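Local coordinates for fiber (Human adenovirus 26, PDB 6FJN), which forms the trimeric knob domain of the adenovirus fiber, the capsid protein that probably attaches the virion to host-cell receptors during entry, at residues 39-44 with 169-174; 101-106 with 152-157; 126-131 with 174-179. One frame throughout, in Å; residues are numbered along the deposited sequence.

Contact 1: residues 39-44 with 169-174; sequences VSLLAV and QQFDVT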
ATOM      1  N   VAL A  39      -8.957  -4.868  -1.246  1.00  6.31           N
ATOM      2  CA  VAL A  39     -10.390  -4.866  -0.907  1.00  6.34           C
ATOM      3  C   VAL A  39     -11.122  -3.753  -1.631  1.00  6.09           C
ATOM      4  O   VAL A  39     -10.596  -2.617  -1.806  1.00  6.21           O
ATOM      5  CB  VAL A  39     -10.582  -4.751   0.627  1.00  6.62           C
ATOM      6  CG1 VAL A  39     -10.072  -3.449   1.198  1.00  6.85           C
ATOM      7  CG2 VAL A  39     -12.039  -5.016   1.053  1.00  7.07           C
ATOM      8  N   SER A  40     -12.407  -3.989  -1.843  0.50  6.63           N
ATOM      9  CA  SER A  40     -13.329  -2.978  -2.281  0.50  6.96           C
ATOM     10  C   SER A  40     -14.729  -3.497  -2.002  0.50  6.67           C
ATOM     11  O   SER A  40     -14.923  -4.704  -1.700  0.50  6.89           O
ATOM     12  CB  SER A  40     -13.160  -2.745  -3.783  0.50  7.89           C
ATOM     13  OG  SER A  40     -13.479  -3.909  -4.554  0.50 11.24           O
ATOM     14  N   LEU A  41     -15.722  -2.621  -2.111  1.00  6.43           N
ATOM     15  CA  LEU A  41     -17.083  -2.937  -1.703  1.00  6.62           C
ATOM     16  C   LEU A  41     -18.049  -2.171  -2.619  1.00  6.90           C
ATOM     17  O   LEU A  41     -17.840  -0.967  -2.878  1.00  7.11           O
ATOM     18  CB  LEU A  41     -17.286  -2.546  -0.237  1.00  6.67           C
ATOM     19  CG  LEU A  41     -18.673  -2.749   0.371  1.00  7.14           C
ATOM     20  CD1 LEU A  41     -19.111  -4.210   0.379  1.00  7.90           C
ATOM     21  CD2 LEU A  41     -18.719  -2.172   1.763  1.00  7.32           C
ATOM     22  N   LEU A  42     -19.095  -2.876  -3.045  1.00  7.59           N
ATOM     23  CA  LEU A  42     -20.118  -2.359  -3.975  1.00  8.38           C
ATOM     24  C   LEU A  42     -21.486  -2.711  -3.447  1.00  8.57           C
ATOM     25  O   LEU A  42     -21.743  -3.919  -3.179  1.00  9.38           O
ATOM     26  CB  LEU A  42     -19.901  -3.055  -5.335  1.00  9.99           C
ATOM     27  CG  LEU A  42     -21.009  -2.943  -6.341  1.00 11.95           C
ATOM     28  CD1 LEU A  42     -21.071  -1.559  -6.870  1.00 12.47           C
ATOM     29  CD2 LEU A  42     -20.844  -3.962  -7.452  1.00 13.25           C
ATOM     30  N   ALA A  43     -22.395  -1.760  -3.330  1.00  8.97           N
ATOM     31  CA  ALA A  43     -23.786  -2.051  -2.961  1.00  9.68           C
ATOM     32  C   ALA A  43     -24.573  -2.372  -4.218  1.00 10.38           C
ATOM     33  O   ALA A  43     -24.650  -1.525  -5.141  1.00 10.72           O
ATOM     34  CB  ALA A  43     -24.405  -0.887  -2.226  1.00  9.83           C
ATOM     35  N   VAL A  44     -25.210  -3.529  -4.276  1.00 11.28           N
ATOM     36  CA  VAL A  44     -25.929  -4.000  -5.438  1.00 12.75           C
ATOM     37  C   VAL A  44     -27.423  -3.715  -5.290  1.00 13.74           C
ATOM     38  O   VAL A  44     -28.091  -3.410  -6.276  1.00 14.86           O
ATOM     39  CB  VAL A  44     -25.642  -5.492  -5.659  1.00 13.84           C
ATOM     40  CG1 VAL A  44     -26.427  -6.074  -6.789  1.00 15.30           C
ATOM     41  CG2 VAL A  44     -24.154  -5.719  -5.883  1.00 13.75           C
ATOM     42  N   GLN A 169     -26.478   8.506  -4.923  1.00 12.52           N
ATOM     43  CA  GLN A 169     -25.419   7.696  -5.526  1.00 11.40           C
ATOM     44  C   GLN A 169     -25.482   6.282  -5.002  1.00 11.04           C
ATOM     45  O   GLN A 169     -25.986   5.985  -3.899  1.00 11.43           O
ATOM     46  CB  GLN A 169     -24.048   8.339  -5.262  1.00 10.53           C
ATOM     47  CG  GLN A 169     -23.889   9.680  -5.935  1.00 11.07           C
ATOM     48  CD  GLN A 169     -22.524  10.259  -5.685  1.00 10.65           C
ATOM     49  OE1 GLN A 169     -22.407  11.309  -4.957  1.00 12.18           O
ATOM     50  NE2 GLN A 169     -21.526   9.689  -6.244  1.00  9.96           N
ATOM     51  N   GLN A 170     -24.849   5.397  -5.762  1.00 10.90           N
ATOM     52  CA  GLN A 170     -24.647   4.011  -5.399  1.00 10.99           C
ATOM     53  C   GLN A 170     -23.354   3.900  -4.618  1.00 10.00           C
ATOM     54  O   GLN A 170     -22.304   4.412  -5.068  1.00 10.47           O
ATOM     55  CB  GLN A 170     -24.558   3.181  -6.677  1.00 12.01           C
ATOM     56  CG  GLN A 170     -24.325   1.698  -6.455  1.00 13.09           C
ATOM     57  CD  GLN A 170     -24.423   0.933  -7.752  1.00 14.92           C
ATOM     58  OE1 GLN A 170     -24.525   1.520  -8.865  1.00 18.30           O
ATOM     59  NE2 GLN A 170     -24.382  -0.393  -7.667  1.00 16.03           N
ATOM     60  N   PHE A 171     -23.365   3.221  -3.474  1.00  9.27           N
ATOM     61  CA  PHE A 171     -22.108   2.985  -2.770  1.00  8.50           C
ATOM     62  C   PHE A 171     -21.232   2.071  -3.599  1.00  7.82           C
ATOM     63  O   PHE A 171     -21.604   0.922  -3.898  1.00  8.38           O
ATOM     64  CB  PHE A 171     -22.348   2.415  -1.386  1.00  8.51           C
ATOM     65  CG  PHE A 171     -21.084   2.309  -0.584  1.00  8.22           C
ATOM     66  CD1 PHE A 171     -20.200   1.253  -0.788  1.00  8.02           C
ATOM     67  CD2 PHE A 171     -20.764   3.256   0.372  1.00  8.54           C
ATOM     68  CE1 PHE A 171     -19.035   1.159  -0.105  1.00  7.97           C
ATOM     69  CE2 PHE A 171     -19.564   3.156   1.091  1.00  8.78           C
ATOM     70  CZ  PHE A 171     -18.705   2.092   0.833  1.00  8.03           C
ATOM     71  N   ASP A 172     -20.043   2.543  -3.932  1.00  7.21           N
ATOM     72  CA  ASP A 172     -19.046   1.754  -4.650  1.00  7.24           C
ATOM     73  C   ASP A 172     -17.743   2.498  -4.416  1.00  6.63           C
ATOM     74  O   ASP A 172     -17.739   3.747  -4.460  1.00  7.41           O
ATOM     75  CB  ASP A 172     -19.346   1.696  -6.139  1.00  8.26           C
ATOM     76  CG  ASP A 172     -18.476   0.664  -6.872  1.00  8.55           C
ATOM     77  OD1 ASP A 172     -17.809  -0.095  -6.238  1.00  9.72           O
ATOM     78  OD2 ASP A 172     -18.554   0.623  -8.128  1.00 11.04           O
ATOM     79  N   VAL A 173     -16.671   1.809  -4.097  1.00  6.40           N
ATOM     80  CA  VAL A 173     -15.400   2.471  -3.784  1.00  6.14           C
ATOM     81  C   VAL A 173     -14.254   1.899  -4.556  1.00  6.06           C
ATOM     82  O   VAL A 173     -14.273   0.730  -5.004  1.00  6.87           O
ATOM     83  CB  VAL A 173     -15.102   2.444  -2.264  1.00  6.48           C
ATOM     84  CG1 VAL A 173     -16.039   3.334  -1.498  1.00  6.94           C
ATOM     85  CG2 VAL A 173     -15.078   1.014  -1.716  1.00  6.58           C
ATOM     86  N   THR A 174     -13.230   2.715  -4.741  1.00  5.98           N
ATOM     87  CA  THR A 174     -11.972   2.277  -5.312  1.00  5.94           C
ATOM     88  C   THR A 174     -11.336   1.177  -4.475  1.00  6.05           C
ATOM     89  O   THR A 174     -11.666   0.961  -3.309  1.00  6.95           O
ATOM     90  CB  THR A 174     -11.023   3.484  -5.456  1.00  5.85           C
ATOM     91  OG1 THR A 174     -10.898   4.156  -4.201  1.00  5.89           O
ATOM     92  CG2 THR A 174     -11.533   4.444  -6.493  1.00  6.40           C
TER
HETATM   93  O   HOH W   1     -11.899  -0.203  -0.680  1.00  7.64           O
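Gln170 reaches back to the end of strand 34-43 and starts an antiparallel pairing, in which the loop before strand 176-181 already follows the edge that this strand will join in the knob's β-sandwich. Its chain is extended, with CG anti to the backbone N (chi1 179°), which carries the amide out to Ala43: Gln170 NE2 donates to Ala43 O over 2.8 Å, and the acceptor lies close to the amide plane. The side chain thus supplies a bond to the carbonyl of the last strand residue. Phe171 O comes next, taking a nearly straight bond from Ala43 N at 2.9 Å, while the phenylalanine ring turns across Leu41 at about a right angle. Phe171 CE1 meets Leu41 CD2 at 3.8 Å, and the carbonyl oxygen of Leu41 lies at the ring edge, near the ring plane; Trp162 packs against the same ring. Asp172 and Leu42 form a single non-hydrogen-bonded antiparallel pair, their CA atoms 4.3 Å apart. The CD1 methyl of Leu42 presses against the carboxylate carbon, at 3.4 Å from Asp172 CG. OD2 of Asp172 is directed to a neighbouring subunit, the second of the trimer, where Lys117 makes a salt bridge and Ser120 N a hydrogen bond, so the aspartate ties this pairing to the trimer interface. Val173 N closes the run with a bond to Leu41 O of 3.2 Å, more bent than the bond from Ala43, and the same oxygen also receives a CA-H contact from Asp172. Beyond this point the backbones diverge, and at Thr174 direct pairing gives way to one water that donates to both Val39 O, at 3.0 Å, and Thr174 O, at 2.9 Å.

Contact 2: residues 101-106 with 152-157; sequences FMPNLT and CAYSIT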
ATOM      1  N   PHE A 101      -3.149 -17.264   7.200  1.00 10.85           N
ATOM      2  CA  PHE A 101      -3.743 -16.003   6.698  1.00 10.12           C
ATOM      3  C   PHE A 101      -4.299 -15.164   7.809  1.00  9.34           C
ATOM      4  O   PHE A 101      -4.761 -14.062   7.550  1.00  9.41           O
ATOM      5  CB  PHE A 101      -4.857 -16.295   5.704  1.00 10.15           C
ATOM      6  CG  PHE A 101      -4.378 -16.914   4.426  1.00 11.24           C
ATOM      7  CD1 PHE A 101      -4.065 -18.248   4.343  1.00 12.59           C
ATOM      8  CD2 PHE A 101      -4.202 -16.135   3.285  1.00 11.01           C
ATOM      9  CE1 PHE A 101      -3.599 -18.812   3.163  1.00 13.73           C
ATOM     10  CE2 PHE A 101      -3.748 -16.703   2.124  1.00 12.37           C
ATOM     11  CZ  PHE A 101      -3.460 -18.010   2.063  1.00 13.46           C
ATOM     12  N   MET A 102      -4.300 -15.667   9.047  1.00  9.40           N
ATOM     13  CA  MET A 102      -4.966 -14.943  10.118  1.00  9.10           C
ATOM     14  C   MET A 102      -4.052 -13.842  10.662  1.00  8.89           C
ATOM     15  O   MET A 102      -2.824 -13.963  10.644  1.00  9.67           O
ATOM     16  CB  MET A 102      -5.357 -15.887  11.245  1.00  9.69           C
ATOM     17  CG  MET A 102      -6.448 -16.840  10.846  1.00  9.96           C
ATOM     18  SD  MET A 102      -8.006 -16.009  10.410  1.00  9.55           S
ATOM     19  CE  MET A 102      -8.013 -16.099   8.611  1.00  9.21           C
ATOM     20  N   PRO A 103      -4.616 -12.748  11.167  1.00  8.55           N
ATOM     21  CA  PRO A 103      -3.766 -11.683  11.728  1.00  8.48           C
ATOM     22  C   PRO A 103      -3.096 -12.119  13.023  1.00  9.06           C
ATOM     23  O   PRO A 103      -3.712 -12.754  13.873  1.00  9.39           O
ATOM     24  CB  PRO A 103      -4.744 -10.508  11.947  1.00  8.31           C
ATOM     25  CG  PRO A 103      -5.991 -10.878  11.202  1.00  8.82           C
ATOM     26  CD  PRO A 103      -6.023 -12.370  11.198  1.00  8.87           C
ATOM     27  N   ASN A 104      -1.815 -11.805  13.106  1.00  9.43           N
ATOM     28  CA  ASN A 104      -0.971 -12.203  14.229  1.00 10.61           C
ATOM     29  C   ASN A 104      -1.529 -11.665  15.548  1.00 10.58           C
ATOM     30  O   ASN A 104      -1.751 -10.499  15.690  1.00 10.50           O
ATOM     31  CB  ASN A 104       0.420 -11.629  13.957  1.00 11.37           C
ATOM     32  CG  ASN A 104       1.446 -12.081  14.966  1.00 12.98           C
ATOM     33  OD1 ASN A 104       1.518 -11.596  16.118  1.00 13.45           O
ATOM     34  ND2 ASN A 104       2.217 -13.071  14.566  1.00 14.13           N
ATOM     35  N   LEU A 105      -1.710 -12.580  16.511  1.00 11.41           N
ATOM     36  CA  LEU A 105      -2.343 -12.196  17.807  1.00 12.17           C
ATOM     37  C   LEU A 105      -1.407 -11.436  18.743  1.00 12.84           C
ATOM     38  O   LEU A 105      -1.852 -10.737  19.638  1.00 14.29           O
ATOM     39  CB  LEU A 105      -2.918 -13.438  18.495  1.00 13.20           C
ATOM     40  CG  LEU A 105      -4.293 -13.847  17.937  1.00 13.19           C
ATOM     41  CD1 LEU A 105      -4.581 -15.290  18.305  1.00 14.26           C
ATOM     42  CD2 LEU A 105      -5.407 -12.926  18.389  1.00 13.11           C
ATOM     43  N   THR A 106      -0.103 -11.544  18.536  1.00 13.25           N
ATOM     44  CA  THR A 106       0.843 -10.718  19.312  1.00 14.02           C
ATOM     45  C   THR A 106       0.881  -9.294  18.799  1.00 13.32           C
ATOM     46  O   THR A 106       0.797  -8.302  19.547  1.00 13.91           O
ATOM     47  CB  THR A 106       2.247 -11.299  19.305  1.00 14.85           C
ATOM     48  OG1 THR A 106       2.161 -12.633  19.797  1.00 16.73           O
ATOM     49  CG2 THR A 106       3.200 -10.492  20.177  1.00 15.98           C
ATOM     50  N   CYS A 152     -15.230 -15.626  18.334  1.00 15.91           N
ATOM     51  CA  CYS A 152     -14.203 -15.641  17.271  1.00 14.18           C
ATOM     52  C   CYS A 152     -12.782 -15.678  17.816  1.00 13.48           C
ATOM     53  O   CYS A 152     -12.490 -15.139  18.890  1.00 15.20           O
ATOM     54  CB  CYS A 152     -14.416 -14.475  16.336  1.00 13.76           C
ATOM     55  SG  CYS A 152     -14.145 -12.826  17.010  1.00 15.33           S
ATOM     56  N   ALA A 153     -11.893 -16.398  17.142  1.00 12.26           N
ATOM     57  CA  ALA A 153     -10.494 -16.402  17.465  1.00 11.77           C
ATOM     58  C   ALA A 153      -9.728 -15.260  16.814  1.00 10.56           C
ATOM     59  O   ALA A 153      -8.737 -14.784  17.370  1.00 10.91           O
ATOM     60  CB  ALA A 153      -9.902 -17.720  17.017  1.00 12.30           C
ATOM     61  N   TYR A 154     -10.179 -14.867  15.623  1.00  9.79           N
ATOM     62  CA  TYR A 154      -9.512 -13.820  14.820  1.00  9.24           C
ATOM     63  C   TYR A 154     -10.604 -13.006  14.158  1.00  8.76           C
ATOM     64  O   TYR A 154     -11.745 -13.467  13.992  1.00  9.20           O
ATOM     65  CB  TYR A 154      -8.616 -14.393  13.717  1.00  9.26           C
ATOM     66  CG  TYR A 154      -7.603 -15.392  14.172  1.00 10.14           C
ATOM     67  CD1 TYR A 154      -6.348 -14.974  14.613  1.00 10.60           C
ATOM     68  CD2 TYR A 154      -7.868 -16.766  14.122  1.00 10.70           C
ATOM     69  CE1 TYR A 154      -5.397 -15.887  15.002  1.00 11.36           C
ATOM     70  CE2 TYR A 154      -6.924 -17.682  14.530  1.00 11.54           C
ATOM     71  CZ  TYR A 154      -5.690 -17.246  14.982  1.00 11.78           C
ATOM     72  OH  TYR A 154      -4.718 -18.103  15.388  1.00 13.01           O
ATOM     73  N   SER A 155     -10.250 -11.789  13.727  1.00  8.16           N
ATOM     74  CA  SER A 155     -11.218 -11.016  12.955  1.00  8.03           C
ATOM     75  C   SER A 155     -10.476 -10.049  12.044  1.00  7.45           C
ATOM     76  O   SER A 155      -9.360  -9.573  12.347  1.00  7.42           O
ATOM     77  CB  SER A 155     -12.178 -10.240  13.839  1.00  8.20           C
ATOM     78  OG  SER A 155     -11.536  -9.321  14.708  1.00  8.32           O
ATOM     79  N   ILE A 156     -11.143  -9.723  10.932  1.00  7.32           N
ATOM     80  CA  ILE A 156     -10.749  -8.587  10.077  1.00  7.31           C
ATOM     81  C   ILE A 156     -12.010  -7.840   9.796  1.00  6.96           C
ATOM     82  O   ILE A 156     -12.995  -8.430   9.314  1.00  7.56           O
ATOM     83  CB  ILE A 156     -10.092  -9.031   8.740  1.00  7.85           C
ATOM     84  CG1 ILE A 156      -8.895  -9.967   8.975  1.00  8.22           C
ATOM     85  CG2 ILE A 156      -9.716  -7.810   7.918  1.00  8.14           C
ATOM     86  CD1 ILE A 156      -8.325 -10.596   7.720  1.00  9.19           C
ATOM     87  N   THR A 157     -12.039  -6.540  10.113  1.00  6.85           N
ATOM     88  CA  THR A 157     -13.217  -5.743   9.790  1.00  6.95           C
ATOM     89  C   THR A 157     -12.821  -4.584   8.896  1.00  6.44           C
ATOM     90  O   THR A 157     -11.694  -4.049   8.972  1.00  6.71           O
ATOM     91  CB  THR A 157     -13.956  -5.252  11.043  1.00  7.51           C
ATOM     92  OG1 THR A 157     -13.147  -4.307  11.750  1.00  7.76           O
ATOM     93  CG2 THR A 157     -14.314  -6.420  11.956  1.00  8.65           C
TER
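Met102 sets its CB over the centre of the Tyr154 ring in a contact that has no hydrogen bond between its two segments. Met102 CB stands 3.6 Å from the centroid of the Tyr154 ring and only 10° off the normal, a CH-π contact. CG sits over the same face toward the CD2 side. The side chain, bent at chi2 (-62°) and chi3, then carries the sulfur past the ring's base: Met102 SD is 4.4 Å from the Tyr154 centroid in an oblique Met-aromatic approach, and it also touches Tyr154 CB. The CB of Tyr154 points toward the loop, and CG, anti to the carbonyl carbon, sets the ring beneath Met102. Pro103 O comes in obliquely on the Met102 side of the ring plane, 3.5 Å from Tyr154 CD1. Leu105, crossing the ring at about a right angle, brings CD1 in obliquely on the opposite side, 3.5 Å from Tyr154 CE1. Two residues further along the strand, Ile156 CG1 touches Pro103 CG at 3.8 Å, so the proline ring rests between Tyr154 CB and the isoleucine. Gln183, a covalent L-glutamate site seen in a structure of this protein, though no such ligand is bound to this chain here, packs on Tyr154, and its OE1 accepts a hydrogen bond from Leu105 N; the loop therefore lies beside that site. The segments run at 113° to each other, so the loop passes across the start of strand 154-161. There Ala153 and Tyr154 both face Phe65 in a classic β bulge against strand 58-65. On the side of strand 137-144, Phe144 packs on both Pro103 and Ile156, while Tyr180 of strand 176-181 covers the same pair from the other sheet of the knob.

Contact 3: residues 126-131 with 174-179; sequences SNVYLG and TSFTFS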
ATOM      1  N   SER A 126      -7.208   4.947   6.072  1.00  5.92           N
ATOM      2  CA  SER A 126      -6.832   5.710   4.871  1.00  6.15           C
ATOM      3  C   SER A 126      -8.086   6.173   4.191  1.00  5.94           C
ATOM      4  O   SER A 126      -9.206   6.075   4.760  1.00  7.15           O
ATOM      5  CB  SER A 126      -5.954   4.846   3.975  1.00  6.77           C
ATOM      6  OG  SER A 126      -5.349   5.614   2.943  1.00  8.45           O
ATOM      7  N   ASN A 127      -7.968   6.725   2.980  1.00  6.46           N
ATOM      8  CA  ASN A 127      -9.109   7.087   2.172  1.00  6.94           C
ATOM      9  C   ASN A 127      -9.211   6.243   0.923  1.00  6.37           C
ATOM     10  O   ASN A 127      -8.176   5.940   0.290  1.00  6.96           O
ATOM     11  CB  ASN A 127      -9.022   8.546   1.720  1.00  8.65           C
ATOM     12  CG  ASN A 127      -9.266   9.492   2.885  1.00  9.96           C
ATOM     13  OD1 ASN A 127     -10.378   9.616   3.285  1.00 13.75           O
ATOM     14  ND2 ASN A 127      -8.231   9.879   3.610  1.00 14.79           N
ATOM     15  N   VAL A 128     -10.439   5.898   0.569  1.00  5.85           N
ATOM     16  CA  VAL A 128     -10.814   5.388  -0.741  1.00  5.76           C
ATOM     17  C   VAL A 128     -11.831   6.388  -1.308  1.00  5.74           C
ATOM     18  O   VAL A 128     -12.160   7.375  -0.636  1.00  6.44           O
ATOM     19  CB  VAL A 128     -11.352   3.954  -0.682  1.00  5.97           C
ATOM     20  CG1 VAL A 128     -10.264   3.003  -0.251  1.00  6.36           C
ATOM     21  CG2 VAL A 128     -12.578   3.839   0.238  1.00  6.15           C
ATOM     22  N   TYR A 129     -12.334   6.135  -2.513  1.00  5.80           N
ATOM     23  CA  TYR A 129     -13.084   7.202  -3.204  1.00  6.06           C
ATOM     24  C   TYR A 129     -14.369   6.629  -3.787  1.00  5.94           C
ATOM     25  O   TYR A 129     -14.363   5.645  -4.561  1.00  6.29           O
ATOM     26  CB  TYR A 129     -12.198   7.887  -4.275  1.00  6.35           C
ATOM     27  CG  TYR A 129     -11.142   8.667  -3.573  1.00  6.87           C
ATOM     28  CD1 TYR A 129      -9.967   8.090  -3.096  1.00  6.98           C
ATOM     29  CD2 TYR A 129     -11.345  10.016  -3.261  1.00  7.71           C
ATOM     30  CE1 TYR A 129      -9.067   8.788  -2.286  1.00  7.73           C
ATOM     31  CE2 TYR A 129     -10.412  10.720  -2.503  1.00  9.00           C
ATOM     32  CZ  TYR A 129      -9.302  10.081  -2.007  1.00  8.60           C
ATOM     33  OH  TYR A 129      -8.347  10.748  -1.221  1.00 10.83           O
ATOM     34  N   LEU A 130     -15.483   7.243  -3.402  1.00  6.38           N
ATOM     35  CA  LEU A 130     -16.799   6.795  -3.831  1.00  6.97           C
ATOM     36  C   LEU A 130     -17.001   7.079  -5.307  1.00  6.71           C
ATOM     37  O   LEU A 130     -16.796   8.213  -5.775  1.00  7.18           O
ATOM     38  CB  LEU A 130     -17.888   7.492  -2.983  1.00  8.15           C
ATOM     39  CG  LEU A 130     -19.228   6.707  -3.077  1.00 10.02           C
ATOM     40  CD1 LEU A 130     -19.512   5.933  -1.842  1.00 10.85           C
ATOM     41  CD2 LEU A 130     -20.356   7.366  -3.709  1.00 12.19           C
ATOM     42  N   GLY A 131     -17.450   6.067  -6.031  1.00  6.83           N
ATOM     43  CA  GLY A 131     -17.633   6.207  -7.465  1.00  7.18           C
ATOM     44  C   GLY A 131     -16.360   6.406  -8.234  1.00  7.28           C
ATOM     45  O   GLY A 131     -16.373   6.796  -9.392  1.00  7.84           O
ATOM     46  N   THR A 174     -13.230   2.715  -4.741  1.00  5.98           N
ATOM     47  CA  THR A 174     -11.972   2.277  -5.312  1.00  5.94           C
ATOM     48  C   THR A 174     -11.336   1.177  -4.475  1.00  6.05           C
ATOM     49  O   THR A 174     -11.666   0.961  -3.309  1.00  6.95           O
ATOM     50  CB  THR A 174     -11.023   3.484  -5.456  1.00  5.85           C
ATOM     51  OG1 THR A 174     -10.898   4.156  -4.201  1.00  5.89           O
ATOM     52  CG2 THR A 174     -11.533   4.444  -6.493  1.00  6.40           C
ATOM     53  N   SER A 175     -10.398   0.461  -5.113  1.00  5.91           N
ATOM     54  CA  SER A 175      -9.690  -0.635  -4.462  1.00  6.18           C
ATOM     55  C   SER A 175      -8.622  -0.127  -3.518  1.00  5.81           C
ATOM     56  O   SER A 175      -7.953   0.888  -3.801  1.00  6.47           O
ATOM     57  CB  SER A 175      -9.058  -1.538  -5.507  1.00  6.85           C
ATOM     58  OG  SER A 175     -10.024  -2.271  -6.247  1.00  7.89           O
ATOM     59  N   PHE A 176      -8.392  -0.874  -2.446  1.00  5.70           N
ATOM     60  CA  PHE A 176      -7.410  -0.500  -1.436  1.00  5.88           C
ATOM     61  C   PHE A 176      -6.485  -1.661  -1.122  1.00  5.59           C
ATOM     62  O   PHE A 176      -6.955  -2.780  -0.806  1.00  6.19           O
ATOM     63  CB  PHE A 176      -8.134  -0.064  -0.160  1.00  6.24           C
ATOM     64  CG  PHE A 176      -7.193   0.507   0.882  1.00  6.66           C
ATOM     65  CD1 PHE A 176      -6.594   1.724   0.694  1.00  7.46           C
ATOM     66  CD2 PHE A 176      -6.906  -0.202   2.052  1.00  6.98           C
ATOM     67  CE1 PHE A 176      -5.753   2.241   1.621  1.00  8.45           C
ATOM     68  CE2 PHE A 176      -6.042   0.298   3.003  1.00  7.78           C
ATOM     69  CZ  PHE A 176      -5.446   1.519   2.772  1.00  8.20           C
ATOM     70  N   THR A 177      -5.192  -1.409  -1.206  1.00  6.06           N
ATOM     71  CA  THR A 177      -4.158  -2.386  -0.911  1.00  6.73           C
ATOM     72  C   THR A 177      -3.649  -2.178   0.500  1.00  6.05           C
ATOM     73  O   THR A 177      -3.481  -1.020   0.965  1.00  6.22           O
ATOM     74  CB  THR A 177      -3.030  -2.281  -1.911  1.00  8.15           C
ATOM     75  OG1 THR A 177      -3.577  -2.736  -3.179  1.00 11.16           O
ATOM     76  CG2 THR A 177      -1.832  -3.101  -1.626  1.00  9.07           C
ATOM     77  N   PHE A 178      -3.360  -3.274   1.191  1.00  6.21           N
ATOM     78  CA  PHE A 178      -2.880  -3.214   2.565  1.00  6.46           C
ATOM     79  C   PHE A 178      -2.088  -4.450   2.879  1.00  6.41           C
ATOM     80  O   PHE A 178      -2.048  -5.405   2.048  1.00  7.05           O
ATOM     81  CB  PHE A 178      -4.063  -3.045   3.535  1.00  6.54           C
ATOM     82  CG  PHE A 178      -5.044  -4.180   3.533  1.00  6.62           C
ATOM     83  CD1 PHE A 178      -6.030  -4.274   2.570  1.00  6.74           C
ATOM     84  CD2 PHE A 178      -4.995  -5.152   4.519  1.00  7.00           C
ATOM     85  CE1 PHE A 178      -6.951  -5.310   2.591  1.00  7.23           C
ATOM     86  CE2 PHE A 178      -5.901  -6.208   4.535  1.00  7.54           C
ATOM     87  CZ  PHE A 178      -6.903  -6.270   3.560  1.00  7.39           C
ATOM     88  N   SER A 179      -1.443  -4.514   4.027  1.00  6.59           N
ATOM     89  CA  SER A 179      -0.835  -5.751   4.472  1.00  7.22           C
ATOM     90  C   SER A 179      -0.977  -5.878   5.967  1.00  7.09           C
ATOM     91  O   SER A 179      -1.311  -4.887   6.665  1.00  7.49           O
ATOM     92  CB  SER A 179       0.639  -5.856   4.084  1.00  8.06           C
ATOM     93  OG  SER A 179       1.453  -5.019   4.895  1.00  8.48           O
TER
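Phe176 and Val128 pack at about a right angle between the two sheets of the knob's β-sandwich, where strand 123-129 passes strand 176-181, each outermost in its sheet within the chain. Phe176 CB points toward strand 123-129, and with CG anti to the backbone N (chi1 -173°) the ring reaches Ser126. Val128 CG1 meets the root of that side chain, 3.7 Å from Phe176 CB, and Ser126 meets its far end, with CB 3.5 Å from Phe176 CE1. Both approach the ring obliquely. Two residues of alternate position along strand 123-129 thus touch successive parts of one aromatic side chain, and Ile142 and Ile124 add further apolar cover to it. At the other end of the contact, apolar packing gives way to a polar grip on the backbone of Tyr129. The side chains of Tyr129 and Thr174 cross obliquely: the aromatic ring leads away from the threonine, and OG1 lies at the ring's edge, near its plane. Ile125 of a neighbouring subunit, the second of the trimer, packs on both residues. With chi1 of 54° the hydroxyl of Thr174 falls between its own backbone N and carbonyl carbon, where it stays close to the 126-131 backbone and lies 3.6 Å from Val128 CB. Thr174 thereby engages a single residue twice, once through its side chain and once through its main chain: Tyr129 N donates to Thr174 OG1 over 3.0 Å, and Thr174 N donates to Tyr129 O over 3.1 Å.

Contacts 1 and 3 share Thr174 and form a continuous region, their centres 10 Å apart: the chain pairs with strand 34-43 through residues 169-173, then turns into strand 176-181 and faces residues 126-129 of the other sheet. Asp172 O to Gly131 N (2.8 Å) and Val39 O to Phe176 N (2.9 Å) are probable hydrogen bonds joining the two. Both touch the second subunit. Contact 2 lies on the opposite side of the chain's centre from contact 1, 25 Å away between centres, and 21 Å from contact 3. It alone adjoins the L-glutamate site seen in a structure of this protein, without ligand here; the side chains of Tyr154 and Gln183 are about 3 Å apart.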